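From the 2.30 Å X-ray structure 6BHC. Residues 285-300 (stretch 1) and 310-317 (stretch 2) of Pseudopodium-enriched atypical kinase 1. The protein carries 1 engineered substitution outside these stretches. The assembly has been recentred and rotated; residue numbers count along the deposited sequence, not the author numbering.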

# COMPACT_ATOMS: atom_id res chain seq x y z
N LEU A 285 12.28 -35.64 -3.23
CA LEU A 285 11.22 -35.07 -2.41
C LEU A 285 10.01 -34.69 -3.25
O LEU A 285 8.88 -34.72 -2.75
CB LEU A 285 11.74 -33.84 -1.66
CG LEU A 285 12.85 -34.09 -0.63
CD1 LEU A 285 13.18 -32.79 0.09
CD2 LEU A 285 12.44 -35.16 0.36
N ILE A 286 10.21 -34.31 -4.51
CA ILE A 286 9.09 -33.94 -5.37
C ILE A 286 8.14 -35.12 -5.54
O ILE A 286 6.92 -34.97 -5.46
CB ILE A 286 9.60 -33.42 -6.73
CG1 ILE A 286 10.35 -32.10 -6.54
CG2 ILE A 286 8.44 -33.26 -7.70
CD1 ILE A 286 10.82 -31.49 -7.84
N TYR A 287 8.70 -36.31 -5.78
CA TYR A 287 7.86 -37.50 -5.89
C TYR A 287 7.14 -37.79 -4.58
O TYR A 287 5.94 -38.10 -4.58
CB TYR A 287 8.72 -38.70 -6.30
CG TYR A 287 9.01 -38.78 -7.78
CD1 TYR A 287 10.01 -38.01 -8.36
CD2 TYR A 287 8.30 -39.65 -8.60
CE1 TYR A 287 10.29 -38.09 -9.72
CE2 TYR A 287 8.57 -39.74 -9.95
CZ TYR A 287 9.56 -38.96 -10.51
OH TYR A 287 9.82 -39.06 -11.85
N GLU A 288 7.84 -37.69 -3.45
CA GLU A 288 7.25 -38.04 -2.17
C GLU A 288 6.16 -37.05 -1.77
O GLU A 288 5.11 -37.45 -1.25
CB GLU A 288 8.33 -38.12 -1.09
CG GLU A 288 9.33 -39.25 -1.33
CD GLU A 288 10.40 -39.33 -0.25
OE1 GLU A 288 10.82 -38.27 0.26
OE2 GLU A 288 10.82 -40.46 0.08
N MET A 289 6.38 -35.76 -2.00
CA MET A 289 5.36 -34.76 -1.71
C MET A 289 4.13 -34.93 -2.58
O MET A 289 3.04 -34.49 -2.19
CB MET A 289 5.93 -33.35 -1.87
CG MET A 289 7.00 -33.01 -0.84
SD MET A 289 7.55 -31.30 -0.95
CE MET A 289 6.06 -30.43 -0.47
N LEU A 290 4.27 -35.55 -3.75
CA LEU A 290 3.13 -35.87 -4.61
C LEU A 290 2.56 -37.25 -4.32
O LEU A 290 1.90 -37.83 -5.19
CB LEU A 290 3.53 -35.75 -6.08
CG LEU A 290 3.93 -34.34 -6.51
CD1 LEU A 290 4.36 -34.32 -7.96
CD2 LEU A 290 2.78 -33.36 -6.27
N HIS A 291 2.81 -37.78 -3.12
CA HIS A 291 2.28 -39.08 -2.68
C HIS A 291 2.73 -40.21 -3.60
O HIS A 291 2.00 -41.18 -3.82
CB HIS A 291 0.76 -39.04 -2.57
CG HIS A 291 0.26 -38.05 -1.56
ND1 HIS A 291 -0.23 -36.81 -1.91
CD2 HIS A 291 0.21 -38.11 -0.21
CE1 HIS A 291 -0.58 -36.16 -0.81
NE2 HIS A 291 -0.33 -36.92 0.23
N LEU A 292 3.94 -40.10 -4.12
CA LEU A 292 4.56 -41.16 -4.89
C LEU A 292 5.76 -41.72 -4.14
O LEU A 292 6.38 -41.00 -3.35
CB LEU A 292 5.01 -40.66 -6.27
CG LEU A 292 3.94 -39.99 -7.13
CD1 LEU A 292 4.55 -39.39 -8.38
CD2 LEU A 292 2.84 -40.98 -7.48
N PRO A 293 6.12 -42.98 -4.35
CA PRO A 293 7.30 -43.53 -3.67
C PRO A 293 8.58 -42.92 -4.22
O PRO A 293 8.60 -42.28 -5.28
CB PRO A 293 7.22 -45.03 -3.98
CG PRO A 293 6.43 -45.11 -5.24
CD PRO A 293 5.44 -43.99 -5.18
N ASN A 294 9.65 -43.10 -3.46
CA ASN A 294 10.99 -42.77 -3.91
C ASN A 294 11.26 -43.48 -5.23
O ASN A 294 11.17 -44.71 -5.29
CB ASN A 294 12.01 -43.19 -2.84
CG ASN A 294 13.45 -42.86 -3.22
OD1 ASN A 294 13.72 -42.25 -4.26
ND2 ASN A 294 14.38 -43.25 -2.37
N PRO A 295 11.57 -42.75 -6.31
CA PRO A 295 11.75 -43.39 -7.62
C PRO A 295 12.76 -44.52 -7.62
O PRO A 295 12.64 -45.46 -8.42
CB PRO A 295 12.21 -42.23 -8.51
CG PRO A 295 11.67 -41.02 -7.86
CD PRO A 295 11.69 -41.28 -6.38
N PHE A 296 13.77 -44.45 -6.75
CA PHE A 296 14.78 -45.49 -6.65
C PHE A 296 14.38 -46.59 -5.67
O PHE A 296 15.19 -47.50 -5.41
CB PHE A 296 16.12 -44.86 -6.26
CG PHE A 296 16.52 -43.73 -7.16
CD1 PHE A 296 17.22 -43.99 -8.33
CD2 PHE A 296 16.18 -42.43 -6.86
CE1 PHE A 296 17.59 -42.95 -9.17
CE2 PHE A 296 16.53 -41.39 -7.70
CZ PHE A 296 17.24 -41.65 -8.86
N ASP A 297 13.17 -46.53 -5.13
CA ASP A 297 12.55 -47.66 -4.44
C ASP A 297 11.47 -48.33 -5.28
O ASP A 297 11.26 -49.54 -5.14
CB ASP A 297 11.94 -47.21 -3.11
CG ASP A 297 12.98 -46.92 -2.06
OD1 ASP A 297 14.01 -47.63 -2.02
OD2 ASP A 297 12.77 -45.98 -1.26
N GLU A 298 10.78 -47.58 -6.14
CA GLU A 298 9.80 -48.18 -7.04
C GLU A 298 10.49 -48.91 -8.19
O GLU A 298 10.04 -49.99 -8.60
CB GLU A 298 8.85 -47.11 -7.57
CG GLU A 298 7.84 -47.61 -8.59
CD GLU A 298 6.93 -46.51 -9.09
OE1 GLU A 298 7.12 -45.35 -8.67
OE2 GLU A 298 6.02 -46.80 -9.90
N ASN A 299 11.58 -48.35 -8.71
CA ASN A 299 12.39 -48.97 -9.76
C ASN A 299 13.80 -49.12 -9.22
O ASN A 299 14.70 -48.33 -9.56
CB ASN A 299 12.36 -48.14 -11.04
CG ASN A 299 12.69 -48.95 -12.27
OD1 ASN A 299 13.40 -49.96 -12.20
ND2 ASN A 299 12.18 -48.52 -13.42
N PRO A 300 14.05 -50.13 -8.37
CA PRO A 300 15.35 -50.22 -7.69
C PRO A 300 16.48 -50.71 -8.57
O PRO A 300 17.40 -51.39 -8.09
CB PRO A 300 15.07 -51.22 -6.55
CG PRO A 300 13.57 -51.40 -6.51
CD PRO A 300 13.11 -51.16 -7.91
N ALA A 310 13.20 -41.16 -19.73
CA ALA A 310 12.11 -42.12 -19.89
C ALA A 310 12.16 -43.25 -18.87
O ALA A 310 11.16 -43.96 -18.72
CB ALA A 310 12.12 -42.70 -21.30
N ASP A 311 13.28 -43.43 -18.17
CA ASP A 311 13.37 -44.50 -17.19
C ASP A 311 12.73 -44.13 -15.86
O ASP A 311 12.31 -45.02 -15.11
CB ASP A 311 14.83 -44.89 -16.97
CG ASP A 311 15.50 -45.42 -18.22
OD1 ASP A 311 14.86 -46.19 -18.96
OD2 ASP A 311 16.67 -45.05 -18.47
N LEU A 312 12.64 -42.83 -15.55
CA LEU A 312 12.07 -42.41 -14.28
C LEU A 312 10.56 -42.67 -14.25
O LEU A 312 9.89 -42.58 -15.28
CB LEU A 312 12.35 -40.93 -14.03
CG LEU A 312 13.81 -40.55 -13.76
CD1 LEU A 312 13.96 -39.04 -13.67
CD2 LEU A 312 14.31 -41.21 -12.49
N PRO A 313 10.01 -42.99 -13.08
CA PRO A 313 8.56 -43.19 -12.98
C PRO A 313 7.81 -41.91 -13.30
O PRO A 313 8.24 -40.81 -12.97
CB PRO A 313 8.36 -43.62 -11.52
CG PRO A 313 9.70 -44.13 -11.08
CD PRO A 313 10.70 -43.30 -11.81
N ARG A 314 6.66 -42.07 -13.96
CA ARG A 314 5.89 -40.93 -14.44
C ARG A 314 5.05 -40.33 -13.31
O ARG A 314 4.36 -41.05 -12.59
CB ARG A 314 4.99 -41.35 -15.59
CG ARG A 314 5.71 -42.03 -16.74
CD ARG A 314 6.57 -41.05 -17.53
NE ARG A 314 7.41 -41.73 -18.51
CZ ARG A 314 7.01 -42.07 -19.73
NH1 ARG A 314 5.78 -41.79 -20.13
NH2 ARG A 314 7.85 -42.69 -20.56
N ILE A 315 5.12 -39.02 -13.17
CA ILE A 315 4.25 -38.31 -12.22
C ILE A 315 2.87 -38.16 -12.84
O ILE A 315 2.76 -37.73 -14.00
CB ILE A 315 4.85 -36.95 -11.86
CG1 ILE A 315 6.15 -37.13 -11.09
CG2 ILE A 315 3.85 -36.13 -11.06
CD1 ILE A 315 6.80 -35.83 -10.67
N PRO A 316 1.80 -38.52 -12.13
CA PRO A 316 0.46 -38.41 -12.70
C PRO A 316 0.12 -36.97 -13.08
O PRO A 316 0.49 -36.02 -12.38
CB PRO A 316 -0.45 -38.92 -11.58
CG PRO A 316 0.43 -39.77 -10.73
CD PRO A 316 1.78 -39.13 -10.78
N PHE A 317 -0.57 -36.82 -14.21
CA PHE A 317 -0.92 -35.51 -14.76
C PHE A 317 -2.29 -35.12 -14.22
O PHE A 317 -3.33 -35.46 -14.77
CB PHE A 317 -0.90 -35.57 -16.28
CG PHE A 317 -1.34 -34.30 -16.96
CD1 PHE A 317 -0.72 -33.10 -16.65
CD2 PHE A 317 -2.34 -34.32 -17.91
CE1 PHE A 317 -1.12 -31.93 -17.28
CE2 PHE A 317 -2.73 -33.16 -18.55
CZ PHE A 317 -2.12 -31.96 -18.23

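An extended segment without regular secondary structure can lie against a helix and the turn that follows it with very few polar contacts, where one is well placed and most of the rest are apolar. The pairing of residues 285-300 with residues 310-317 in pseudopodium-enriched atypical kinase 1 illustrates the principle: about 507 Å² is buried, counting both sides, and a single hydrogen bond crosses the contact.

The first stretch enters as the end of a helix, and L285 lies too far off to take part. I286 makes a light contact, its CG2 lying 4.3 Å from CD1 of I315. The next residue carries much more of the contact. The CA-to-CB bond of Y287 points sideways, yet with chi1 in the m well the ring reaches the second stretch, and its OH donates a hydrogen bond to the backbone O of P313 at 2.6 Å. The choice of acceptor is instructive: proline has no backbone N-H to offer, but its carbonyl remains free to accept, and here it sits near the plane of the ring, at the edge. The face of the same ring is used differently. CG1 of I315 lies 4.1 Å from the centroid of the Y287 ring and 25° off the normal, a CH-pi contact, while its closest approach to a ring atom is 3.7 Å, to CE2 of Y287. One aromatic side chain thus meets a polar partner at its edge and an aliphatic one over its face.

E288 and M289 stay out of reach, as expected of a helix that presents only part of its surface. L290, the first residue to leave helical geometry, points toward the partner and places CD1 3.6 Å from CG2 of I315. After H291, L292 also points toward it; the backbone bond from L292 N to Y287 O, 2.9 Å, ties this residue back to the helix end. CD1 of L292 lies 3.9 Å from CG1 of I315 and 3.7 Å from CD of P316. I315 is therefore gripped by four residues, I286, Y287, L290 and L292.

The chain then turns into a second, short helix. N294 serves it locally: its OD1 caps the helix by accepting a weak bond from F296 N at 3.3 Å. P295, just after the cap, points toward the partner and packs proline against proline, with its CB 3.8 Å from CD of P313. At the last residue of the helix and the one after it the contacts turn from apolar to polar side chains, without a hydrogen bond across. E298 OE1 comes within 3.6 Å of CB of P313, an approach of a carboxylate oxygen to carbon in a side chain that is poorly ordered. N299 ND2 lies 3.9 Å from O of D311, near without being hydrogen-bonded. P313, covered by the first stretch over 95 Å², thus combines both parts of the principle, lending its carbonyl to Y287 and its ring to P295.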